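Local coordinates for regulation of enolase protein 1 (Saccharomyces cerevisiae, PDB 3O12) that functions in the galactose metabolic pathway via the GAL83 protein and may control the level of the enolase ENO1, at residues Q86-G91 / T201-S206; F148-T153 / I161-D166; Y97-I102 / G187-T192. One frame throughout, in Å; residues are numbered along the deposited sequence.

Contact 1 (Q86-G91 / T201-S206); sequences QVRVQG and TFSEWS. With SO4 (sulfate ion), chain B.
R88 and E204 join across two neighbouring antiparallel strands of a beta sandwich, beside a beta bulge: Q86 pairs with S206, but R88 pairs with S203, so the second strand carries one extra residue. At the bulge E204 has positive phi and psi, and its carboxylate swings over to the arginine. R88 runs out extended, CG anti to its backbone N (chi1 -172°). Its CB and then its CG pass S203 OG, and R88 CD lies 3.6 Å from E204 OE2. At the tip, R88 NH1 forms a salt bridge to E204 OE2 at 3.0 Å, meeting the oxygen from above the carboxylate plane, with the two flat groups 67° apart. NH1 also donates almost straight to sulfate O3 (172°), and NH2 donates to sulfate O1, the ion sitting at the guanidinium edge. D147 is a second anionic partner of NH2, while K167 pairs with E204 OE1. On the buried side, V89 lies alongside the F202 ring, CG1 being 4.0 Å from F202 CE1; V87 CB approaches the edge of the W205 indole. One water accepts from Q90 NE2 at 2.7 Å and donates to T201 O at 2.9 Å, S203 OG being its third hydrogen-bond partner.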
loop_
_atom_site.group_PDB
_atom_site.type_symbol
_atom_site.label_atom_id
_atom_site.label_comp_id
_atom_site.label_asym_id
_atom_site.label_seq_id
_atom_site.Cartn_x
_atom_site.Cartn_y
_atom_site.Cartn_z
ATOM N N GLN A 86 -2.056 10.420 -0.661
ATOM C CA GLN A 86 -1.375 10.232 -1.933
ATOM C C GLN A 86 0.116 10.020 -1.674
ATOM O O GLN A 86 0.670 10.585 -0.720
ATOM C CB GLN A 86 -1.626 11.469 -2.791
ATOM C CG GLN A 86 -1.028 11.493 -4.166
ATOM C CD GLN A 86 -1.512 12.712 -4.929
ATOM O OE1 GLN A 86 -2.718 12.938 -5.061
ATOM N NE2 GLN A 86 -0.575 13.515 -5.422
ATOM N N VAL A 87 0.774 9.217 -2.506
ATOM C CA VAL A 87 2.200 8.934 -2.340
ATOM C C VAL A 87 2.821 8.508 -3.661
ATOM O O VAL A 87 2.141 7.938 -4.526
ATOM C CB VAL A 87 2.433 7.850 -1.242
ATOM C CG1 VAL A 87 1.982 6.458 -1.723
ATOM C CG2 VAL A 87 3.878 7.838 -0.744
ATOM N N ARG A 88 4.104 8.805 -3.820
ATOM C CA ARG A 88 4.888 8.343 -4.958
ATOM C C ARG A 88 5.703 7.131 -4.521
ATOM O O ARG A 88 6.275 7.113 -3.423
ATOM C CB ARG A 88 5.814 9.458 -5.438
ATOM C CG ARG A 88 6.549 9.152 -6.738
ATOM C CD ARG A 88 7.442 10.316 -7.120
ATOM N NE ARG A 88 8.075 10.103 -8.418
ATOM C CZ ARG A 88 8.878 10.992 -8.993
ATOM N NH1 ARG A 88 9.138 12.141 -8.384
ATOM N NH2 ARG A 88 9.415 10.735 -10.177
ATOM N N VAL A 89 5.761 6.126 -5.386
ATOM C CA VAL A 89 6.383 4.841 -5.065
ATOM C C VAL A 89 7.418 4.524 -6.129
ATOM O O VAL A 89 7.089 4.418 -7.310
ATOM C CB VAL A 89 5.344 3.695 -5.047
ATOM C CG1 VAL A 89 5.986 2.391 -4.582
ATOM C CG2 VAL A 89 4.174 4.048 -4.152
ATOM N N GLN A 90 8.672 4.394 -5.709
ATOM C CA GLN A 90 9.760 4.072 -6.623
ATOM C C GLN A 90 10.478 2.820 -6.140
ATOM O O GLN A 90 11.367 2.885 -5.297
ATOM C CB GLN A 90 10.724 5.255 -6.741
ATOM C CG GLN A 90 10.074 6.470 -7.379
ATOM C CD GLN A 90 10.979 7.679 -7.409
ATOM O OE1 GLN A 90 11.468 8.080 -8.475
ATOM N NE2 GLN A 90 11.231 8.255 -6.246
ATOM N N GLY A 91 10.085 1.679 -6.682
ATOM C CA GLY A 91 10.622 0.406 -6.246
ATOM C C GLY A 91 11.477 -0.253 -7.302
ATOM O O GLY A 91 11.347 0.030 -8.496
ATOM N N THR A 201 11.715 3.520 -2.510
ATOM C CA THR A 201 11.634 4.868 -1.960
ATOM C C THR A 201 10.218 5.425 -2.072
ATOM O O THR A 201 9.599 5.373 -3.135
ATOM C CB THR A 201 12.618 5.818 -2.663
ATOM O OG1 THR A 201 13.956 5.388 -2.383
ATOM C CG2 THR A 201 12.441 7.241 -2.169
ATOM N N PHE A 202 9.715 5.949 -0.958
ATOM C CA PHE A 202 8.427 6.613 -0.919
ATOM C C PHE A 202 8.630 8.103 -0.716
ATOM O O PHE A 202 9.474 8.512 0.079
ATOM C CB PHE A 202 7.579 6.069 0.232
ATOM C CG PHE A 202 7.297 4.592 0.140
ATOM C CD1 PHE A 202 6.172 4.119 -0.531
ATOM C CD2 PHE A 202 8.160 3.671 0.720
ATOM C CE1 PHE A 202 5.919 2.749 -0.619
ATOM C CE2 PHE A 202 7.909 2.303 0.641
ATOM C CZ PHE A 202 6.793 1.841 -0.032
ATOM N N SER A 203 7.854 8.913 -1.429
ATOM C CA SER A 203 7.998 10.360 -1.351
ATOM C C SER A 203 6.709 11.047 -1.764
ATOM O O SER A 203 5.724 10.381 -2.086
ATOM C CB SER A 203 9.159 10.832 -2.234
ATOM O OG SER A 203 8.880 10.583 -3.615
ATOM N N GLU A 204 6.699 12.372 -1.763
ATOM C CA GLU A 204 5.525 13.132 -2.210
ATOM C C GLU A 204 4.251 12.714 -1.492
ATOM O O GLU A 204 3.192 12.561 -2.093
ATOM C CB GLU A 204 5.370 13.063 -3.735
ATOM C CG GLU A 204 6.642 13.546 -4.438
ATOM C CD GLU A 204 6.486 13.748 -5.927
ATOM O OE1 GLU A 204 5.342 13.760 -6.429
ATOM O OE2 GLU A 204 7.537 13.923 -6.577
ATOM N N TRP A 205 4.369 12.555 -0.183
ATOM C CA TRP A 205 3.247 12.224 0.675
ATOM C C TRP A 205 2.312 13.394 0.898
ATOM O O TRP A 205 2.750 14.532 1.118
ATOM C CB TRP A 205 3.782 11.808 2.050
ATOM C CG TRP A 205 2.707 11.506 3.054
ATOM C CD1 TRP A 205 2.355 12.258 4.137
ATOM C CD2 TRP A 205 1.840 10.369 3.050
ATOM N NE1 TRP A 205 1.326 11.649 4.819
ATOM C CE2 TRP A 205 0.994 10.489 4.171
ATOM C CE3 TRP A 205 1.699 9.259 2.206
ATOM C CZ2 TRP A 205 0.018 9.538 4.477
ATOM C CZ3 TRP A 205 0.726 8.317 2.515
ATOM C CH2 TRP A 205 -0.097 8.469 3.636
ATOM N N SER A 206 1.018 13.109 0.891
ATOM C CA SER A 206 0.010 14.101 1.245
ATOM C C SER A 206 -1.156 13.401 1.930
ATOM O O SER A 206 -1.617 12.363 1.443
ATOM C CB SER A 206 -0.477 14.831 -0.010
ATOM O OG SER A 206 -1.347 15.901 0.324
HETATM S S SO4 B . 11.738 13.534 -10.667
HETATM O O1 SO4 B . 10.678 13.168 -11.601
HETATM O O2 SO4 B . 12.621 14.506 -11.307
HETATM O O3 SO4 B . 11.155 14.124 -9.464
HETATM O O4 SO4 B . 12.509 12.347 -10.299
HETATM O O HOH W 1 1.819 14.103 -4.003
HETATM O O HOH W 2 9.270 8.005 -4.377
#

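Contact 2 (F148-T153 / I161-D166); sequences FWLRVT and IQVSSD
L150 and V163 face each other in a non-hydrogen-bonded pair of the antiparallel beta hairpin formed by strands 148-155 and 158-164, a part of the seven-stranded sheet. W149 pairs with S164, and R151 with Q162, by two backbone hydrogen bonds each. The closely packed half is the face carrying L150, V152, I161 and V163, which is turned into the sandwich. There L150 CD2 reaches V163 CG2 at 4.1 Å, the two side chains running at a slant to one another, and V152 CG2 sits 4.3 Å from I161 CG2. V163 CG2, anti to its backbone N, is brought to 3.4 Å from W149 O. F148 adds its CD1 to the same V163 methyl, and I161 continues onto L112 and A114 of the facing sheet.

The other face is more polar and partly open to solvent. R151 and Q162 lie side by side and point the same way, their flat ends turned 81° apart; R151 also makes a cation-pi contact with W170 and a hydrogen bond to Q86. Towards W149 and S164 this face closes over: the indole edge meets the carbonyls of S164 and S165, W149 CE3 lying 3.5 Å from S164 O, while NE1 is bonded to E204. S164 closes the strand and opens an ST turn through the exposed S165: S164 OG, also hydrogen-bonded to T169 O, accepts from D166 N at 3.2 Å (158°).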
loop_
_atom_site.group_PDB
_atom_site.type_symbol
_atom_site.label_atom_id
_atom_site.label_comp_id
_atom_site.label_asym_id
_atom_site.label_seq_id
_atom_site.Cartn_x
_atom_site.Cartn_y
_atom_site.Cartn_z
ATOM N N PHE A 148 5.421 5.301 -9.865
ATOM C CA PHE A 148 4.000 5.578 -9.994
ATOM C C PHE A 148 3.493 6.254 -8.730
ATOM O O PHE A 148 4.185 6.274 -7.705
ATOM C CB PHE A 148 3.198 4.290 -10.269
ATOM C CG PHE A 148 3.226 3.293 -9.135
ATOM C CD1 PHE A 148 2.227 3.290 -8.160
ATOM C CD2 PHE A 148 4.250 2.360 -9.031
ATOM C CE1 PHE A 148 2.246 2.372 -7.108
ATOM C CE2 PHE A 148 4.276 1.444 -7.967
ATOM C CZ PHE A 148 3.272 1.455 -7.010
ATOM N N TRP A 149 2.294 6.820 -8.820
ATOM C CA TRP A 149 1.620 7.419 -7.676
ATOM C C TRP A 149 0.335 6.664 -7.381
ATOM O O TRP A 149 -0.317 6.115 -8.285
ATOM C CB TRP A 149 1.246 8.884 -7.940
ATOM C CG TRP A 149 2.399 9.862 -7.995
ATOM C CD1 TRP A 149 2.805 10.700 -6.999
ATOM C CD2 TRP A 149 3.260 10.115 -9.112
ATOM N NE1 TRP A 149 3.873 11.455 -7.424
ATOM C CE2 TRP A 149 4.175 11.114 -8.717
ATOM C CE3 TRP A 149 3.351 9.587 -10.403
ATOM C CZ2 TRP A 149 5.168 11.603 -9.575
ATOM C CZ3 TRP A 149 4.343 10.071 -11.258
ATOM C CH2 TRP A 149 5.237 11.069 -10.835
ATOM N N LEU A 150 -0.038 6.648 -6.109
ATOM C CA LEU A 150 -1.337 6.145 -5.672
ATOM C C LEU A 150 -2.078 7.214 -4.918
ATOM O O LEU A 150 -1.475 8.001 -4.189
ATOM C CB LEU A 150 -1.184 4.936 -4.750
ATOM C CG LEU A 150 -0.651 3.689 -5.443
ATOM C CD1 LEU A 150 -0.129 2.682 -4.427
ATOM C CD2 LEU A 150 -1.723 3.056 -6.358
ATOM N N ARG A 151 -3.394 7.228 -5.063
ATOM C CA ARG A 151 -4.257 8.109 -4.302
ATOM C C ARG A 151 -5.392 7.265 -3.767
ATOM O O ARG A 151 -6.057 6.537 -4.509
ATOM C CB ARG A 151 -4.798 9.248 -5.172
ATOM C CG ARG A 151 -5.790 10.154 -4.458
ATOM C CD ARG A 151 -6.349 11.200 -5.404
ATOM N NE ARG A 151 -5.337 12.185 -5.761
ATOM C CZ ARG A 151 -5.500 13.132 -6.680
ATOM N NH1 ARG A 151 -6.639 13.215 -7.355
ATOM N NH2 ARG A 151 -4.526 13.997 -6.918
ATOM N N VAL A 152 -5.618 7.343 -2.470
ATOM C CA VAL A 152 -6.680 6.580 -1.831
ATOM C C VAL A 152 -7.571 7.495 -1.011
ATOM O O VAL A 152 -7.071 8.348 -0.258
ATOM C CB VAL A 152 -6.105 5.491 -0.926
ATOM C CG1 VAL A 152 -7.228 4.718 -0.244
ATOM C CG2 VAL A 152 -5.222 4.552 -1.738
ATOM N N THR A 153 -8.881 7.333 -1.153
ATOM C CA THR A 153 -9.859 8.103 -0.405
ATOM C C THR A 153 -10.776 7.153 0.344
ATOM O O THR A 153 -11.293 6.195 -0.240
ATOM C CB THR A 153 -10.695 8.982 -1.338
ATOM O OG1 THR A 153 -9.824 9.878 -2.041
ATOM C CG2 THR A 153 -11.718 9.785 -0.555
ATOM N N ILE A 161 -9.521 3.752 -4.803
ATOM C CA ILE A 161 -8.100 3.769 -5.138
ATOM C C ILE A 161 -7.921 4.250 -6.557
ATOM O O ILE A 161 -8.596 3.754 -7.467
ATOM C CB ILE A 161 -7.510 2.350 -5.131
ATOM C CG1 ILE A 161 -7.781 1.647 -3.813
ATOM C CG2 ILE A 161 -6.011 2.395 -5.429
ATOM C CD1 ILE A 161 -7.331 0.206 -3.823
ATOM N N GLN A 162 -7.004 5.193 -6.759
ATOM C CA GLN A 162 -6.622 5.651 -8.087
ATOM C C GLN A 162 -5.112 5.524 -8.243
ATOM O O GLN A 162 -4.361 5.559 -7.253
ATOM C CB GLN A 162 -7.030 7.109 -8.289
ATOM C CG GLN A 162 -8.526 7.355 -8.223
ATOM C CD GLN A 162 -8.855 8.827 -8.114
ATOM O OE1 GLN A 162 -8.901 9.550 -9.115
ATOM N NE2 GLN A 162 -9.086 9.284 -6.896
ATOM N N VAL A 163 -4.660 5.381 -9.485
ATOM C CA VAL A 163 -3.240 5.265 -9.778
ATOM C C VAL A 163 -2.876 6.308 -10.825
ATOM O O VAL A 163 -3.737 6.747 -11.590
ATOM C CB VAL A 163 -2.897 3.837 -10.276
ATOM C CG1 VAL A 163 -3.586 3.548 -11.615
ATOM C CG2 VAL A 163 -1.404 3.640 -10.410
ATOM N N SER A 164 -1.614 6.717 -10.859
ATOM C CA SER A 164 -1.181 7.654 -11.892
ATOM C C SER A 164 0.262 7.421 -12.310
ATOM O O SER A 164 1.110 7.092 -11.485
ATOM C CB SER A 164 -1.354 9.092 -11.402
ATOM O OG SER A 164 -0.967 10.015 -12.414
ATOM N N SER A 165 0.539 7.586 -13.604
ATOM C CA SER A 165 1.904 7.483 -14.101
ATOM C C SER A 165 2.537 8.857 -14.288
ATOM O O SER A 165 3.734 8.960 -14.557
ATOM C CB SER A 165 1.918 6.739 -15.434
ATOM O OG SER A 165 1.236 7.493 -16.420
ATOM N N ASP A 166 1.741 9.914 -14.139
ATOM C CA ASP A 166 2.218 11.257 -14.477
ATOM C C ASP A 166 1.824 12.346 -13.479
ATOM O O ASP A 166 2.220 13.507 -13.627
ATOM C CB ASP A 166 1.785 11.641 -15.900
ATOM C CG ASP A 166 0.274 11.629 -16.087
ATOM O OD1 ASP A 166 -0.170 11.747 -17.251
ATOM O OD2 ASP A 166 -0.475 11.507 -15.096
#

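Contact 3 (Y97-I102 / G187-T192); sequences YDQAGI and GPMACT
Segments 97-102 and 187-192 run antiparallel, their end-to-end directions 173° apart, and four backbone hydrogen bonds join Q99 to C191 and G101 to M189. The bond from M189 N to G101 O is the most bent at its acceptor: the donor comes from above the carbonyl plane, 51° out of it, where the chain turns a corner at G101. Between the two hydrogen-bonded pairs, A100 and A190 come together with their CA atoms 4.1 Å apart, and their methyls meet at 4.2 Å on the face that looks toward V200 and Y93.

On the reverse face lie Q99, M189 and C191. The selenomethionine M189 starts with CG anti to its backbone N and then bends at chi2 (-84°) and chi3, which folds its CE back over the glycine, 3.6 Å from G101 N and near I102 O. G101 has no side chain there, and the methyl occupies the side on which one would stand. Q99 lays its amide beside C191, CD 3.9 Å from C191 CB. That amide is held by several partners: NE2 donates to Y97 O, lying in the amide plane, at 3.3 Å, and OE1 accepts from K113.

At one end D98 OD1 touches the T192 methyl CG2 at 3.3 Å, while D98 OD2 bonds to E94 N and T192 OG1 to T53. At the other, I102 CG1 rests 3.4 Å from G187 O. The pairing thus ties strand 185-191 to a strand 85 residues earlier in the chain, deep in the protein; past the corner at G101, strand 102-105 carries on beside the same partner, within the curled antiparallel sheet that forms one layer of the beta sandwich.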
loop_
_atom_site.group_PDB
_atom_site.type_symbol
_atom_site.label_atom_id
_atom_site.label_comp_id
_atom_site.label_asym_id
_atom_site.label_seq_id
_atom_site.Cartn_x
_atom_site.Cartn_y
_atom_site.Cartn_z
ATOM N N TYR A 97 6.361 -12.090 -6.366
ATOM C CA TYR A 97 5.681 -11.661 -5.142
ATOM C C TYR A 97 6.208 -10.361 -4.531
ATOM O O TYR A 97 5.650 -9.894 -3.543
ATOM C CB TYR A 97 5.651 -12.774 -4.084
ATOM C CG TYR A 97 4.934 -14.032 -4.529
ATOM C CD1 TYR A 97 3.624 -13.982 -4.996
ATOM C CD2 TYR A 97 5.561 -15.271 -4.468
ATOM C CE1 TYR A 97 2.962 -15.129 -5.399
ATOM C CE2 TYR A 97 4.908 -16.425 -4.868
ATOM C CZ TYR A 97 3.609 -16.348 -5.332
ATOM O OH TYR A 97 2.954 -17.494 -5.732
ATOM N N ASP A 98 7.270 -9.789 -5.102
ATOM C CA ASP A 98 7.730 -8.464 -4.684
ATOM C C ASP A 98 6.578 -7.480 -4.804
ATOM O O ASP A 98 5.932 -7.419 -5.846
ATOM C CB ASP A 98 8.871 -7.968 -5.569
ATOM C CG ASP A 98 10.198 -8.611 -5.237
ATOM O OD1 ASP A 98 10.219 -9.594 -4.462
ATOM O OD2 ASP A 98 11.223 -8.125 -5.759
ATOM N N GLN A 99 6.339 -6.700 -3.751
ATOM C CA GLN A 99 5.211 -5.774 -3.713
ATOM C C GLN A 99 5.584 -4.464 -3.033
ATOM O O GLN A 99 6.291 -4.451 -2.023
ATOM C CB GLN A 99 4.058 -6.333 -2.868
ATOM C CG GLN A 99 3.623 -7.744 -3.134
ATOM C CD GLN A 99 2.808 -8.298 -1.978
ATOM O OE1 GLN A 99 2.058 -7.569 -1.312
ATOM N NE2 GLN A 99 2.965 -9.588 -1.719
ATOM N N ALA A 100 5.051 -3.368 -3.550
ATOM C CA ALA A 100 5.121 -2.100 -2.840
ATOM C C ALA A 100 3.957 -1.214 -3.248
ATOM O O ALA A 100 3.421 -1.333 -4.358
ATOM C CB ALA A 100 6.456 -1.410 -3.092
ATOM N N GLY A 101 3.568 -0.325 -2.345
ATOM C CA GLY A 101 2.477 0.586 -2.614
ATOM C C GLY A 101 1.994 1.247 -1.349
ATOM O O GLY A 101 2.786 1.804 -0.580
ATOM N N ILE A 102 0.685 1.216 -1.149
ATOM C CA ILE A 102 0.067 1.872 -0.007
ATOM C C ILE A 102 -0.841 0.892 0.721
ATOM O O ILE A 102 -1.378 -0.043 0.123
ATOM C CB ILE A 102 -0.735 3.103 -0.485
ATOM C CG1 ILE A 102 -0.922 4.128 0.647
ATOM C CG2 ILE A 102 -2.070 2.688 -1.124
ATOM C CD1 ILE A 102 -1.479 5.474 0.169
ATOM N N GLY A 187 -0.502 4.666 4.673
ATOM C CA GLY A 187 0.891 4.944 4.390
ATOM C C GLY A 187 1.593 3.865 3.587
ATOM O O GLY A 187 0.989 2.858 3.197
ATOM N N PRO A 188 2.877 4.072 3.302
ATOM C CA PRO A 188 3.720 3.139 2.554
ATOM C C PRO A 188 3.629 1.694 3.035
ATOM O O PRO A 188 3.596 1.409 4.232
ATOM C CB PRO A 188 5.132 3.694 2.800
ATOM C CG PRO A 188 4.890 5.144 2.903
ATOM C CD PRO A 188 3.650 5.243 3.755
HETATM N N MSE A 189 3.620 0.776 2.074
HETATM C CA MSE A 189 3.663 -0.639 2.374
HETATM C C MSE A 189 4.644 -1.311 1.415
HETATM O O MSE A 189 4.753 -0.918 0.258
HETATM C CB MSE A 189 2.241 -1.198 2.215
HETATM C CG MSE A 189 2.070 -2.698 2.204
HETATM SE SE MSE A 189 2.349 -3.562 0.473
HETATM C CE MSE A 189 1.212 -2.548 -0.748
ATOM N N ALA A 190 5.366 -2.321 1.898
ATOM C CA ALA A 190 6.217 -3.128 1.023
ATOM C C ALA A 190 6.408 -4.523 1.611
ATOM O O ALA A 190 6.520 -4.677 2.831
ATOM C CB ALA A 190 7.566 -2.441 0.796
ATOM N N CYS A 191 6.450 -5.530 0.739
ATOM C CA CYS A 191 6.496 -6.938 1.146
ATOM C C CYS A 191 7.381 -7.721 0.188
ATOM O O CYS A 191 7.396 -7.445 -1.012
ATOM C CB CYS A 191 5.093 -7.592 1.083
ATOM S SG CYS A 191 3.884 -6.897 2.178
ATOM N N THR A 192 8.123 -8.683 0.729
ATOM C CA THR A 192 8.722 -9.755 -0.067
ATOM C C THR A 192 8.464 -11.078 0.649
ATOM O O THR A 192 9.171 -11.426 1.589
ATOM C CB THR A 192 10.240 -9.575 -0.279
ATOM O OG1 THR A 192 10.861 -9.167 0.947
ATOM C CG2 THR A 192 10.510 -8.536 -1.347
#

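In the fold
Contacts 1 and 2 share one sheet, in which strands 83-91 and 148-155 are neighbours; their centres are 10 Å apart. V89 N bonds to F148 O at 2.8 Å, and R88 CB packs 3.4 Å from W149 NE1. Contact 3 belongs to the opposing sheet, and the two sheets meet face to face. From contact 1, F202 reaches across, its CE1 3.3 Å from G101 O, and W205 CH2 lies near G187 CA. From contact 2, L150 CD1 packs 3.7 Å from I102 N. The sulfate, probably from the crystallisation liquor, sits on the outer side of the sheet of contacts 1 and 2, gripped by R88 and about 6 Å, nearest atoms, from the W149 side chain.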